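Glycosyl transferase family 8 (Streptococcus pneumoniae, PDB 5GVV) transfers galactose from UDP-galactose to the terminal glucose of the already glycosylated serine-rich repeat protein PsrP, the third step in its O-glycosylation. Local coordinates at residues Q50-L55 with G59-D64; L27-S32 with S256-E261; M334-I339 with Y359-K364. All coordinates share one frame; numbering follows the deposited sequence.

Contact 1. Residues Q50-L55 with G59-D64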
ATOM      1  N   GLN A  50      -6.898  -8.526  10.505  1.00 13.42           N
ATOM      2  CA  GLN A  50      -8.098  -8.192   9.741  1.00 12.74           C
ATOM      3  C   GLN A  50      -8.334  -9.134   8.565  1.00 13.51           C
ATOM      4  O   GLN A  50      -9.454  -9.615   8.353  1.00 13.81           O
ATOM      5  CB  GLN A  50      -8.027  -6.752   9.231  1.00 16.06           C
ATOM      6  CG  GLN A  50      -9.305  -6.308   8.524  1.00 18.65           C
ATOM      7  CD  GLN A  50     -10.505  -6.298   9.455  1.00 22.12           C
ATOM      8  OE1 GLN A  50     -10.622  -5.429  10.315  1.00 24.07           O
ATOM      9  NE2 GLN A  50     -11.396  -7.270   9.294  1.00 19.53           N
ATOM     10  N   ILE A  51      -7.285  -9.381   7.786  1.00 10.15           N
ATOM     11  CA  ILE A  51      -7.416 -10.203   6.595  1.00 13.33           C
ATOM     12  C   ILE A  51      -7.735 -11.646   6.998  1.00 13.38           C
ATOM     13  O   ILE A  51      -8.462 -12.350   6.289  1.00 11.81           O
ATOM     14  CB  ILE A  51      -6.134 -10.153   5.740  1.00 13.10           C
ATOM     15  CG1 ILE A  51      -5.774  -8.709   5.388  1.00 12.04           C
ATOM     16  CG2 ILE A  51      -6.293 -10.981   4.469  1.00 14.36           C
ATOM     17  CD1 ILE A  51      -6.914  -7.930   4.744  1.00 14.91           C
ATOM     18  N   ARG A  52      -7.199 -12.073   8.141  1.00 11.48           N
ATOM     19  CA  ARG A  52      -7.452 -13.424   8.648  1.00 12.79           C
ATOM     20  C   ARG A  52      -8.940 -13.639   8.893  1.00 11.66           C
ATOM     21  O   ARG A  52      -9.473 -14.704   8.600  1.00 13.08           O
ATOM     22  CB  ARG A  52      -6.665 -13.688   9.937  1.00 13.36           C
ATOM     23  CG  ARG A  52      -6.967 -15.036  10.587  1.00 15.19           C
ATOM     24  CD  ARG A  52      -6.079 -15.292  11.794  1.00 16.00           C
ATOM     25  NE  ARG A  52      -4.673 -15.352  11.412  1.00 15.00           N
ATOM     26  CZ  ARG A  52      -3.735 -14.531  11.877  1.00 18.82           C
ATOM     27  NH1 ARG A  52      -4.044 -13.589  12.763  1.00 17.18           N
ATOM     28  NH2 ARG A  52      -2.481 -14.658  11.464  1.00 18.03           N
ATOM     29  N   ILE A  53      -9.608 -12.616   9.419  1.00 11.67           N
ATOM     30  CA  ILE A  53     -11.056 -12.658   9.604  1.00 14.11           C
ATOM     31  C   ILE A  53     -11.787 -12.857   8.277  1.00 13.00           C
ATOM     32  O   ILE A  53     -12.747 -13.632   8.199  1.00 14.89           O
ATOM     33  CB  ILE A  53     -11.574 -11.370  10.268  1.00 14.75           C
ATOM     34  CG1 ILE A  53     -11.051 -11.263  11.702  1.00 15.28           C
ATOM     35  CG2 ILE A  53     -13.100 -11.326  10.253  1.00 17.08           C
ATOM     36  CD1 ILE A  53     -11.456  -9.983  12.420  1.00 19.12           C
ATOM     37  N   TYR A  54     -11.343 -12.152   7.239  1.00 12.67           N
ATOM     38  CA  TYR A  54     -11.949 -12.295   5.916  1.00 12.95           C
ATOM     39  C   TYR A  54     -11.835 -13.737   5.440  1.00 11.70           C
ATOM     40  O   TYR A  54     -12.814 -14.328   4.973  1.00 13.28           O
ATOM     41  CB  TYR A  54     -11.268 -11.375   4.901  1.00 12.91           C
ATOM     42  CG  TYR A  54     -11.414  -9.902   5.194  1.00 12.32           C
ATOM     43  CD1 TYR A  54     -12.453  -9.427   5.989  1.00 16.70           C
ATOM     44  CD2 TYR A  54     -10.514  -8.983   4.672  1.00 13.43           C
ATOM     45  CE1 TYR A  54     -12.586  -8.074   6.259  1.00 13.78           C
ATOM     46  CE2 TYR A  54     -10.635  -7.629   4.945  1.00 12.56           C
ATOM     47  CZ  TYR A  54     -11.673  -7.184   5.735  1.00 15.32           C
ATOM     48  OH  TYR A  54     -11.799  -5.833   6.000  1.00 17.61           O
ATOM     49  N   LEU A  55     -10.632 -14.293   5.546  1.00 13.24           N
ATOM     50  CA  LEU A  55     -10.372 -15.645   5.067  1.00 12.64           C
ATOM     51  C   LEU A  55     -11.232 -16.663   5.806  1.00 14.86           C
ATOM     52  O   LEU A  55     -11.781 -17.577   5.192  1.00 13.34           O
ATOM     53  CB  LEU A  55      -8.889 -15.997   5.214  1.00 13.52           C
ATOM     54  CG  LEU A  55      -8.020 -15.824   3.968  1.00 14.47           C
ATOM     55  CD1 LEU A  55      -8.497 -16.745   2.864  1.00 13.00           C
ATOM     56  CD2 LEU A  55      -8.046 -14.383   3.491  1.00 14.29           C
ATOM     57  N   GLY A  59     -14.500 -19.445   4.910  1.00 14.52           N
ATOM     58  CA  GLY A  59     -14.260 -20.849   5.192  1.00 15.81           C
ATOM     59  C   GLY A  59     -12.806 -21.275   5.134  1.00 16.13           C
ATOM     60  O   GLY A  59     -12.512 -22.465   4.981  1.00 19.85           O
ATOM     61  N   GLY A  60     -11.893 -20.314   5.262  1.00 14.30           N
ATOM     62  CA  GLY A  60     -10.473 -20.617   5.183  1.00 15.57           C
ATOM     63  C   GLY A  60      -9.707 -20.061   6.370  1.00 17.11           C
ATOM     64  O   GLY A  60     -10.268 -19.906   7.453  1.00 15.31           O
ATOM     65  N   ASP A  61      -8.422 -19.769   6.178  1.00 16.03           N
ATOM     66  CA  ASP A  61      -7.615 -19.167   7.238  1.00 17.03           C
ATOM     67  C   ASP A  61      -6.416 -18.431   6.644  1.00 15.55           C
ATOM     68  O   ASP A  61      -6.153 -18.518   5.436  1.00 14.31           O
ATOM     69  CB  ASP A  61      -7.137 -20.242   8.217  1.00 19.72           C
ATOM     70  CG  ASP A  61      -7.097 -19.753   9.656  1.00 24.54           C
ATOM     71  OD1 ASP A  61      -7.123 -18.523   9.881  1.00 19.52           O
ATOM     72  OD2 ASP A  61      -7.030 -20.609  10.565  1.00 28.54           O
ATOM     73  N   LEU A  62      -5.697 -17.702   7.491  1.00 16.81           N
ATOM     74  CA  LEU A  62      -4.494 -16.988   7.062  1.00 14.99           C
ATOM     75  C   LEU A  62      -3.365 -17.234   8.060  1.00 17.52           C
ATOM     76  O   LEU A  62      -3.497 -16.936   9.252  1.00 15.84           O
ATOM     77  CB  LEU A  62      -4.772 -15.487   6.918  1.00 14.87           C
ATOM     78  CG  LEU A  62      -3.575 -14.632   6.488  1.00 16.67           C
ATOM     79  CD1 LEU A  62      -2.996 -15.133   5.162  1.00 13.52           C
ATOM     80  CD2 LEU A  62      -3.946 -13.157   6.387  1.00 13.95           C
ATOM     81  N   ILE A  63      -2.257 -17.780   7.569  1.00 16.79           N
ATOM     82  CA  ILE A  63      -1.158 -18.183   8.438  1.00 17.99           C
ATOM     83  C   ILE A  63       0.028 -17.248   8.260  1.00 17.71           C
ATOM     84  O   ILE A  63       0.564 -17.133   7.156  1.00 17.23           O
ATOM     85  CB  ILE A  63      -0.702 -19.632   8.136  1.00 16.92           C
ATOM     86  CG1 ILE A  63      -1.914 -20.551   7.959  1.00 18.01           C
ATOM     87  CG2 ILE A  63       0.225 -20.141   9.239  1.00 20.49           C
ATOM     88  CD1 ILE A  63      -2.774 -20.675   9.211  1.00 20.29           C
ATOM     89  N   ASP A  64       0.436 -16.593   9.345  1.00 17.03           N
ATOM     90  CA  ASP A  64       1.584 -15.690   9.322  1.00 18.12           C
ATOM     91  C   ASP A  64       2.855 -16.501   9.494  1.00 18.62           C
ATOM     92  O   ASP A  64       3.142 -16.992  10.583  1.00 18.03           O
ATOM     93  CB  ASP A  64       1.457 -14.640  10.435  1.00 16.03           C
ATOM     94  CG  ASP A  64       2.565 -13.594  10.399  1.00 19.27           C
ATOM     95  OD1 ASP A  64       3.447 -13.667   9.514  1.00 22.11           O
ATOM     96  OD2 ASP A  64       2.543 -12.683  11.259  1.00 19.46           O
TER

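Contact 2. Residues L27-S32 with S256-E261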
ATOM      1  N   LEU A  27      -7.472 -13.990  -5.871  1.00 10.96           N
ATOM      2  CA  LEU A  27      -7.620 -15.405  -5.513  1.00 13.69           C
ATOM      3  C   LEU A  27      -8.913 -15.669  -4.732  1.00 13.44           C
ATOM      4  O   LEU A  27      -9.665 -16.601  -5.052  1.00 14.62           O
ATOM      5  CB  LEU A  27      -6.403 -15.874  -4.702  1.00 11.96           C
ATOM      6  CG  LEU A  27      -6.396 -17.293  -4.122  1.00 10.48           C
ATOM      7  CD1 LEU A  27      -6.429 -18.341  -5.219  1.00 11.39           C
ATOM      8  CD2 LEU A  27      -5.191 -17.506  -3.233  1.00  9.03           C
ATOM      9  N   CYS A  28      -9.173 -14.844  -3.720  1.00 12.17           N
ATOM     10  CA  CYS A  28     -10.331 -15.033  -2.842  1.00 12.91           C
ATOM     11  C   CYS A  28     -11.634 -14.652  -3.534  1.00 12.86           C
ATOM     12  O   CYS A  28     -12.702 -15.154  -3.184  1.00 12.16           O
ATOM     13  CB  CYS A  28     -10.169 -14.212  -1.557  1.00 12.03           C
ATOM     14  SG  CYS A  28      -8.807 -14.748  -0.509  1.00 15.70           S
ATOM     15  N   ARG A  29     -11.544 -13.743  -4.500  1.00 11.95           N
ATOM     16  CA  ARG A  29     -12.699 -13.348  -5.291  1.00 12.32           C
ATOM     17  C   ARG A  29     -13.340 -14.557  -5.980  1.00 14.65           C
ATOM     18  O   ARG A  29     -14.569 -14.644  -6.088  1.00 16.14           O
ATOM     19  CB  ARG A  29     -12.269 -12.317  -6.337  1.00 16.17           C
ATOM     20  CG  ARG A  29     -13.345 -11.947  -7.345  1.00 20.04           C
ATOM     21  CD  ARG A  29     -14.566 -11.342  -6.668  1.00 21.23           C
ATOM     22  NE  ARG A  29     -15.523 -10.844  -7.650  1.00 22.25           N
ATOM     23  CZ  ARG A  29     -16.519 -11.565  -8.157  1.00 26.99           C
ATOM     24  NH1 ARG A  29     -16.704 -12.821  -7.776  1.00 29.73           N
ATOM     25  NH2 ARG A  29     -17.338 -11.028  -9.048  1.00 37.37           N
ATOM     26  N   HIS A  30     -12.509 -15.501  -6.417  1.00 11.18           N
ATOM     27  CA  HIS A  30     -12.989 -16.592  -7.257  1.00 16.25           C
ATOM     28  C   HIS A  30     -12.862 -17.974  -6.613  1.00 16.14           C
ATOM     29  O   HIS A  30     -13.302 -18.968  -7.192  1.00 15.75           O
ATOM     30  CB  HIS A  30     -12.252 -16.578  -8.599  1.00 14.39           C
ATOM     31  CG  HIS A  30     -12.418 -15.301  -9.366  1.00 15.95           C
ATOM     32  ND1 HIS A  30     -13.584 -14.973 -10.024  1.00 17.42           N
ATOM     33  CD2 HIS A  30     -11.564 -14.272  -9.579  1.00 14.76           C
ATOM     34  CE1 HIS A  30     -13.442 -13.798 -10.608  1.00 17.17           C
ATOM     35  NE2 HIS A  30     -12.226 -13.349 -10.353  1.00 16.10           N
ATOM     36  N   ASN A  31     -12.266 -18.031  -5.422  1.00 15.60           N
ATOM     37  CA  ASN A  31     -12.033 -19.298  -4.736  1.00 12.94           C
ATOM     38  C   ASN A  31     -12.238 -19.178  -3.225  1.00 16.01           C
ATOM     39  O   ASN A  31     -11.613 -18.339  -2.571  1.00 12.64           O
ATOM     40  CB  ASN A  31     -10.613 -19.810  -5.017  1.00 12.36           C
ATOM     41  CG  ASN A  31     -10.333 -19.989  -6.501  1.00 18.63           C
ATOM     42  OD1 ASN A  31     -10.431 -21.098  -7.040  1.00 14.77           O
ATOM     43  ND2 ASN A  31      -9.976 -18.896  -7.169  1.00 14.68           N
ATOM     44  N   SER A  32     -13.118 -20.008  -2.672  1.00 16.38           N
ATOM     45  CA  SER A  32     -13.355 -20.022  -1.229  1.00 15.64           C
ATOM     46  C   SER A  32     -12.597 -21.168  -0.560  1.00 16.92           C
ATOM     47  O   SER A  32     -11.899 -21.936  -1.231  1.00 15.10           O
ATOM     48  CB  SER A  32     -14.851 -20.141  -0.932  1.00 16.22           C
ATOM     49  OG  SER A  32     -15.412 -21.290  -1.549  1.00 17.26           O
ATOM     50  N   SER A 256     -15.015  -5.890   1.005  1.00 13.96           N
ATOM     51  CA  SER A 256     -16.457  -5.997   1.195  1.00 17.17           C
ATOM     52  C   SER A 256     -17.163  -6.526  -0.055  1.00 19.60           C
ATOM     53  O   SER A 256     -18.108  -7.316   0.053  1.00 16.68           O
ATOM     54  CB  SER A 256     -17.037  -4.646   1.603  1.00 19.99           C
ATOM     55  OG  SER A 256     -16.780  -3.670   0.609  1.00 17.18           O
ATOM     56  N   VAL A 257     -16.708  -6.100  -1.236  1.00 17.19           N
ATOM     57  CA  VAL A 257     -17.235  -6.632  -2.494  1.00 18.78           C
ATOM     58  C   VAL A 257     -17.017  -8.141  -2.571  1.00 17.70           C
ATOM     59  O   VAL A 257     -17.915  -8.899  -2.956  1.00 18.48           O
ATOM     60  CB  VAL A 257     -16.566  -5.979  -3.721  1.00 20.21           C
ATOM     61  CG1 VAL A 257     -16.955  -6.721  -5.006  1.00 20.11           C
ATOM     62  CG2 VAL A 257     -16.937  -4.516  -3.819  1.00 23.40           C
ATOM     63  N   ILE A 258     -15.814  -8.570  -2.207  1.00 17.64           N
ATOM     64  CA  ILE A 258     -15.448  -9.981  -2.278  1.00 16.99           C
ATOM     65  C   ILE A 258     -16.279 -10.810  -1.302  1.00 17.60           C
ATOM     66  O   ILE A 258     -16.818 -11.857  -1.666  1.00 15.00           O
ATOM     67  CB  ILE A 258     -13.947 -10.180  -1.993  1.00 15.83           C
ATOM     68  CG1 ILE A 258     -13.111  -9.414  -3.024  1.00 18.67           C
ATOM     69  CG2 ILE A 258     -13.580 -11.672  -1.969  1.00 17.03           C
ATOM     70  CD1 ILE A 258     -11.629  -9.345  -2.698  1.00 17.64           C
ATOM     71  N   LEU A 259     -16.383 -10.333  -0.065  1.00 16.09           N
ATOM     72  CA  LEU A 259     -17.164 -11.016   0.961  1.00 16.67           C
ATOM     73  C   LEU A 259     -18.655 -11.049   0.613  1.00 16.19           C
ATOM     74  O   LEU A 259     -19.321 -12.064   0.819  1.00 16.98           O
ATOM     75  CB  LEU A 259     -16.943 -10.353   2.322  1.00 12.63           C
ATOM     76  CG  LEU A 259     -15.526 -10.479   2.881  1.00 17.30           C
ATOM     77  CD1 LEU A 259     -15.312  -9.507   4.028  1.00 17.37           C
ATOM     78  CD2 LEU A 259     -15.256 -11.903   3.334  1.00 15.86           C
ATOM     79  N   ASN A 260     -19.169  -9.948   0.071  1.00 16.21           N
ATOM     80  CA  ASN A 260     -20.580  -9.873  -0.310  1.00 21.98           C
ATOM     81  C   ASN A 260     -20.996 -10.875  -1.395  1.00 19.45           C
ATOM     82  O   ASN A 260     -22.122 -11.387  -1.376  1.00 18.54           O
ATOM     83  CB  ASN A 260     -20.947  -8.454  -0.756  1.00 22.39           C
ATOM     84  CG  ASN A 260     -22.343  -8.371  -1.335  1.00 28.68           C
ATOM     85  OD1 ASN A 260     -22.543  -8.537  -2.542  1.00 33.58           O
ATOM     86  ND2 ASN A 260     -23.324  -8.130  -0.475  1.00 28.50           N
ATOM     87  N   GLU A 261     -20.101 -11.138  -2.343  1.00 16.46           N
ATOM     88  CA  GLU A 261     -20.365 -12.125  -3.388  1.00 20.54           C
ATOM     89  C   GLU A 261     -20.537 -13.520  -2.794  1.00 18.81           C
ATOM     90  O   GLU A 261     -21.467 -14.246  -3.151  1.00 17.77           O
ATOM     91  CB  GLU A 261     -19.231 -12.137  -4.415  1.00 22.64           C
ATOM     92  CG  GLU A 261     -19.120 -10.868  -5.242  1.00 28.45           C
ATOM     93  CD  GLU A 261     -20.114 -10.823  -6.389  1.00 36.27           C
ATOM     94  OE1 GLU A 261     -20.735 -11.868  -6.687  1.00 37.28           O
ATOM     95  OE2 GLU A 261     -20.266  -9.741  -6.998  1.00 37.39           O
TER
HETATM   96  O   HOH W   1     -15.750 -12.806  -4.122  1.00 25.87           O

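Contact 3. Residues M334-I339 with Y359-K364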
HETATM    1  N   MSE A 334       8.661   6.287  30.185  1.00 13.54           N
HETATM    2  CA  MSE A 334       7.349   6.949  30.175  1.00 14.77           C
HETATM    3  C   MSE A 334       6.334   6.194  29.360  1.00 15.12           C
HETATM    4  O   MSE A 334       5.140   6.229  29.618  1.00 15.18           O
HETATM    5  CB  MSE A 334       7.544   8.402  29.766  1.00 30.00           C
HETATM    6  CG  MSE A 334       8.070   9.196  30.964  1.00 30.00           C
HETATM    7 SE   MSE A 334       8.483  11.068  30.403  1.00 30.00          SE
HETATM    8  CE  MSE A 334       9.487  11.524  32.083  1.00 30.00           C
ATOM      9  N   LEU A 335       6.831   5.479  28.376  1.00 13.31           N
ATOM     10  CA  LEU A 335       5.951   4.683  27.519  1.00 14.59           C
ATOM     11  C   LEU A 335       5.571   3.367  28.202  1.00 16.12           C
ATOM     12  O   LEU A 335       4.414   2.941  28.150  1.00 16.29           O
ATOM     13  CB  LEU A 335       6.619   4.423  26.165  1.00 13.36           C
ATOM     14  CG  LEU A 335       7.105   5.711  25.485  1.00 14.58           C
ATOM     15  CD1 LEU A 335       7.918   5.431  24.226  1.00 16.24           C
ATOM     16  CD2 LEU A 335       5.927   6.607  25.162  1.00 17.65           C
ATOM     17  N   LEU A 336       6.548   2.729  28.845  1.00 14.87           N
ATOM     18  CA  LEU A 336       6.291   1.531  29.641  1.00 12.98           C
ATOM     19  C   LEU A 336       5.284   1.838  30.752  1.00 16.10           C
ATOM     20  O   LEU A 336       4.387   1.036  31.020  1.00 12.11           O
ATOM     21  CB  LEU A 336       7.606   0.999  30.228  1.00 14.29           C
ATOM     22  CG  LEU A 336       7.680  -0.310  31.031  1.00 16.14           C
ATOM     23  CD1 LEU A 336       7.731  -0.052  32.524  1.00 18.18           C
ATOM     24  CD2 LEU A 336       6.552  -1.288  30.685  1.00 17.07           C
ATOM     25  N   GLU A 337       5.418   3.001  31.389  1.00 15.12           N
ATOM     26  CA  GLU A 337       4.496   3.374  32.463  1.00 16.82           C
ATOM     27  C   GLU A 337       3.042   3.396  31.986  1.00 15.81           C
ATOM     28  O   GLU A 337       2.146   2.933  32.700  1.00 12.58           O
ATOM     29  CB  GLU A 337       4.873   4.730  33.078  1.00 18.99           C
ATOM     30  CG  GLU A 337       3.874   5.215  34.132  1.00 18.26           C
ATOM     31  CD  GLU A 337       4.338   6.447  34.892  1.00 18.44           C
ATOM     32  OE1 GLU A 337       5.001   7.322  34.293  1.00 21.91           O
ATOM     33  OE2 GLU A 337       4.016   6.543  36.093  1.00 23.33           O
ATOM     34  N   GLN A 338       2.807   3.924  30.783  1.00 13.58           N
ATOM     35  CA  GLN A 338       1.448   4.012  30.257  1.00 17.08           C
ATOM     36  C   GLN A 338       0.881   2.631  29.937  1.00 15.43           C
ATOM     37  O   GLN A 338      -0.320   2.393  30.091  1.00 16.73           O
ATOM     38  CB  GLN A 338       1.395   4.911  29.016  1.00 17.02           C
ATOM     39  CG  GLN A 338       1.732   6.377  29.296  1.00 17.30           C
ATOM     40  CD  GLN A 338       0.913   6.949  30.441  1.00 19.40           C
ATOM     41  OE1 GLN A 338      -0.315   6.864  30.441  1.00 20.82           O
ATOM     42  NE2 GLN A 338       1.590   7.520  31.432  1.00 19.80           N
ATOM     43  N   ILE A 339       1.745   1.725  29.487  1.00 13.54           N
ATOM     44  CA  ILE A 339       1.333   0.347  29.215  1.00 16.74           C
ATOM     45  C   ILE A 339       0.975  -0.372  30.518  1.00 15.73           C
ATOM     46  O   ILE A 339      -0.003  -1.121  30.569  1.00 18.43           O
ATOM     47  CB  ILE A 339       2.421  -0.434  28.438  1.00 14.90           C
ATOM     48  CG1 ILE A 339       2.654   0.216  27.072  1.00 16.42           C
ATOM     49  CG2 ILE A 339       2.024  -1.903  28.254  1.00 16.08           C
ATOM     50  CD1 ILE A 339       3.808  -0.375  26.271  1.00 16.47           C
ATOM     51  N   TYR A 359       8.473  -2.341  39.038  1.00 24.20           N
ATOM     52  CA  TYR A 359       7.864  -2.713  40.312  1.00 25.70           C
ATOM     53  C   TYR A 359       7.199  -1.490  40.944  1.00 23.14           C
ATOM     54  O   TYR A 359       6.113  -1.588  41.525  1.00 22.24           O
ATOM     55  CB  TYR A 359       8.916  -3.291  41.270  1.00 23.38           C
ATOM     56  CG  TYR A 359       9.549  -4.589  40.813  1.00 23.48           C
ATOM     57  CD1 TYR A 359       8.793  -5.582  40.209  1.00 25.67           C
ATOM     58  CD2 TYR A 359      10.909  -4.822  40.990  1.00 27.07           C
ATOM     59  CE1 TYR A 359       9.372  -6.770  39.790  1.00 24.36           C
ATOM     60  CE2 TYR A 359      11.495  -6.004  40.575  1.00 27.61           C
ATOM     61  CZ  TYR A 359      10.720  -6.974  39.975  1.00 23.68           C
ATOM     62  OH  TYR A 359      11.294  -8.154  39.557  1.00 25.78           O
ATOM     63  N   GLU A 360       7.855  -0.337  40.831  1.00 25.54           N
ATOM     64  CA  GLU A 360       7.299   0.906  41.356  1.00 24.85           C
ATOM     65  C   GLU A 360       5.978   1.232  40.673  1.00 25.01           C
ATOM     66  O   GLU A 360       4.992   1.547  41.339  1.00 23.66           O
ATOM     67  CB  GLU A 360       8.285   2.063  41.181  1.00 29.04           C
ATOM     68  CG  GLU A 360       9.494   1.991  42.102  1.00 32.66           C
ATOM     69  CD  GLU A 360       9.990   3.362  42.507  1.00 42.33           C
ATOM     70  OE1 GLU A 360      10.977   3.441  43.269  1.00 49.47           O
ATOM     71  OE2 GLU A 360       9.387   4.364  42.061  1.00 42.95           O
ATOM     72  N   PHE A 361       5.961   1.147  39.343  1.00 24.22           N
ATOM     73  CA  PHE A 361       4.734   1.365  38.589  1.00 23.31           C
ATOM     74  C   PHE A 361       3.693   0.330  39.003  1.00 21.44           C
ATOM     75  O   PHE A 361       2.522   0.661  39.187  1.00 23.62           O
ATOM     76  CB  PHE A 361       4.995   1.282  37.080  1.00 22.82           C
ATOM     77  CG  PHE A 361       5.964   2.312  36.565  1.00 22.89           C
ATOM     78  CD1 PHE A 361       6.166   3.508  37.248  1.00 28.99           C
ATOM     79  CD2 PHE A 361       6.676   2.084  35.396  1.00 23.13           C
ATOM     80  CE1 PHE A 361       7.060   4.455  36.769  1.00 26.44           C
ATOM     81  CE2 PHE A 361       7.572   3.024  34.913  1.00 19.94           C
ATOM     82  CZ  PHE A 361       7.766   4.207  35.600  1.00 25.59           C
ATOM     83  N   VAL A 362       4.128  -0.919  39.155  1.00 22.08           N
ATOM     84  CA  VAL A 362       3.237  -2.010  39.561  1.00 23.06           C
ATOM     85  C   VAL A 362       2.554  -1.724  40.905  1.00 22.61           C
ATOM     86  O   VAL A 362       1.335  -1.857  41.030  1.00 24.13           O
ATOM     87  CB  VAL A 362       3.981  -3.361  39.623  1.00 20.39           C
ATOM     88  CG1 VAL A 362       3.180  -4.383  40.409  1.00 19.84           C
ATOM     89  CG2 VAL A 362       4.254  -3.879  38.220  1.00 21.92           C
ATOM     90  N   LEU A 363       3.345  -1.327  41.900  1.00 22.99           N
ATOM     91  CA  LEU A 363       2.820  -0.970  43.219  1.00 24.16           C
ATOM     92  C   LEU A 363       1.900   0.247  43.171  1.00 24.60           C
ATOM     93  O   LEU A 363       0.794   0.238  43.718  1.00 23.85           O
ATOM     94  CB  LEU A 363       3.975  -0.684  44.177  1.00 25.75           C
ATOM     95  CG  LEU A 363       4.537  -1.873  44.947  1.00 30.78           C
ATOM     96  CD1 LEU A 363       5.809  -1.489  45.697  1.00 35.61           C
ATOM     97  CD2 LEU A 363       3.487  -2.408  45.906  1.00 32.50           C
ATOM     98  N   LYS A 364       2.386   1.295  42.518  1.00 22.81           N
ATOM     99  CA  LYS A 364       1.697   2.577  42.428  1.00 22.49           C
ATOM    100  C   LYS A 364       0.299   2.448  41.824  1.00 24.50           C
ATOM    101  O   LYS A 364      -0.648   3.084  42.290  1.00 27.88           O
ATOM    102  CB  LYS A 364       2.563   3.538  41.609  1.00 25.49           C
ATOM    103  CG  LYS A 364       2.004   4.932  41.399  1.00 28.23           C
ATOM    104  CD  LYS A 364       3.113   5.854  40.902  1.00 25.49           C
ATOM    105  CE  LYS A 364       2.571   7.032  40.114  1.00 28.75           C
ATOM    106  NZ  LYS A 364       1.710   7.930  40.927  1.00 32.00           N
TER

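Contact 1. Residues Q50-L55 with G59-D64
The helix-to-strand half of a beta-alpha-beta unit, strand 34-40, helix 45-57 and strand 61-66, brings Arg52 against Leu62 and Leu55 against the start of the strand. Helix and strand run roughly antiparallel, at 146°, with their axes 6.4 Å apart at closest approach. Arg52 makes the polar link. Its NE donates to Leu62 O over 2.9 Å, with an N-H...O angle of 161°; the oxygen lies at the edge of the guanidinium, in its plane, and the donor lies in the carbonyl plane. NH2 adds a weak bond to the same oxygen. The chain runs out extended and bends only at chi3, -62°, which swings the guanidinium edge onto the carbonyl. An arginine suits the place because its methylenes can pack while its end stays polar: Arg52 CB lies 4.0 Å from Leu62 CB. Arg52 CG passes 3.6 Å from Asp61 OD1, the opposite charges being near but beyond a salt bridge. That oxygen accepts from Leu62 N and Gln56 NE2. Asp64 OD2 forms a salt bridge with Lys66 NZ, and its OD1 a hydrogen bond with Asn40 ND2.

Branched aliphatic residues fill the buried side. Leu62 CD2 reaches Ile51 CG2 at 3.7 Å, and Leu55 CG lies 3.6 Å from Asp61 O. Leu55 and Leu62 also touch Ile36 of the neighbouring strand, while Ile51 leans on Met24 of helix 17-30. Gly59, the C-prime residue, takes a positive phi readily without a side chain. Gly60 N donates to Leu55 O over 2.7 Å and Gly59 N pairs with Gln56 O: a Schellman motif that ends the crossover helix and leads into strand 61-66, outermost within the chain in the Rossmann-like sheet of a GT-A glycosyltransferase fold.

Contact 2. Residues L27-S32 with S256-E261
Arg29, near the end of helix 17-30, reaches across to Glu261 on helix 255-263. From CB, its CG stands anti to the backbone N (chi1 173°) and lies over the rim of the His30 ring; the bend at chi2 then carries the chain toward the other helix. Arg29 CD comes within 4.4 Å of Ile258 CG1, so the aliphatic middle of the arginine meets an aliphatic side chain. Beyond NE, the guanidinium lies flat on Glu261, the two planes only 10° apart. Arg29 CZ and NH1 are each 4.0 Å from Glu261 CG, which sits over the centre of the group, and NH2 comes near CD and OE2. The distance from Arg29 NH2 to Glu261 OE2 is 3.8 Å, a long salt bridge in which the oxygen is over the face and no N-H points at it. The attraction is probably electrostatic, with the flat groups stacked.

Deeper in, Ile258 provides the apolar part. Its CG2 branch fits beside the helix backbone, 3.8 Å from both Cys28 O and Arg29 CA; the short Cys28 side chain points toward the other helix and meets the same methyl. A water bridges Arg29 O, near the end of helix 17-30, and Ile258 O, within helix 255-263, donating to both. Cys28 O also receives Trp262 NE1. Helix 255-263 thus lies against the C-terminal part of helix 17-30, with Leu259 turned to Tyr54 of helix 45-57, while Leu27 packs inward on strands 6-11 and 34-40 and Cys28 on Ile36 of strand 34-40.

Contact 3. Residues M334-I339 with Y359-K364
Glu337 lies across one face of the Phe361 ring. Its CB stands 3.9 Å from the centroid of the Phe361 ring and 19° off the normal, a CH-pi contact, and Glu337 CB is 3.7 Å from Phe361 CE2. CG is anti to the backbone N and the chain stays extended, so the side chain travels over the ring and ends with its carboxylate stacked on the far part, the two planes 17° apart. Glu337 OE2 passes 3.8 Å from Phe361 CE1, and its hydrogen-bond partner is Tyr365 OH, just beyond the second helix. Glutamate fits here because its methylenes can lie on an aromatic face while the acid continues to Tyr365 OH.

These residues belong to helices 333-342 and 356-364, which stand beside a six-stranded parallel sheet with the strand order 3-2-1-4-5-6, a Rossmann-like alpha/beta arrangement in the C-terminal part of the chain. The helices run in similar directions, crossing at -34°, with their axes 10.2 Å apart. Such a wide spacing is bridged by a large flat side chain, and Phe361, directed at the other helix, does this.

Leu336 approaches the same ring from its edge: Leu336 CD1 lies in the ring plane, 3.7 Å from Phe361 CD2. Being buried and aliphatic, Leu336 also rests on Val307 and Leu283 of the sheet, so the ring meets a sheet-facing leucine at its edge and the more exposed glutamate over one face. Lys364 extends toward Glu337, with Lys364 CE 4.3 Å from Glu337 OE2; the opposite charges are near, though not in contact.

How the contacts relate
Contacts 1 and 2 lie together around the first sheet and touch: Leu55 CD1 meets Cys28 SG and Tyr54 CD1 meets Leu259 CD1, so helix 45-57 of contact 1 also borders contact 2. Contact 1 is buried and joins neighbours in sequence, with backbone-directed hydrogen bonds and a Schellman motif; contact 2, only partly buried, ties segments 224 residues apart through charge stacking, a water and the packing of Ile258 on Cys28. Contact 3 lies on the other sheet, its centre about 35 Å from that of contact 1, and is partly buried too, relying on an aromatic ring rather than on polar bonds. All three come within reach of the second subunit.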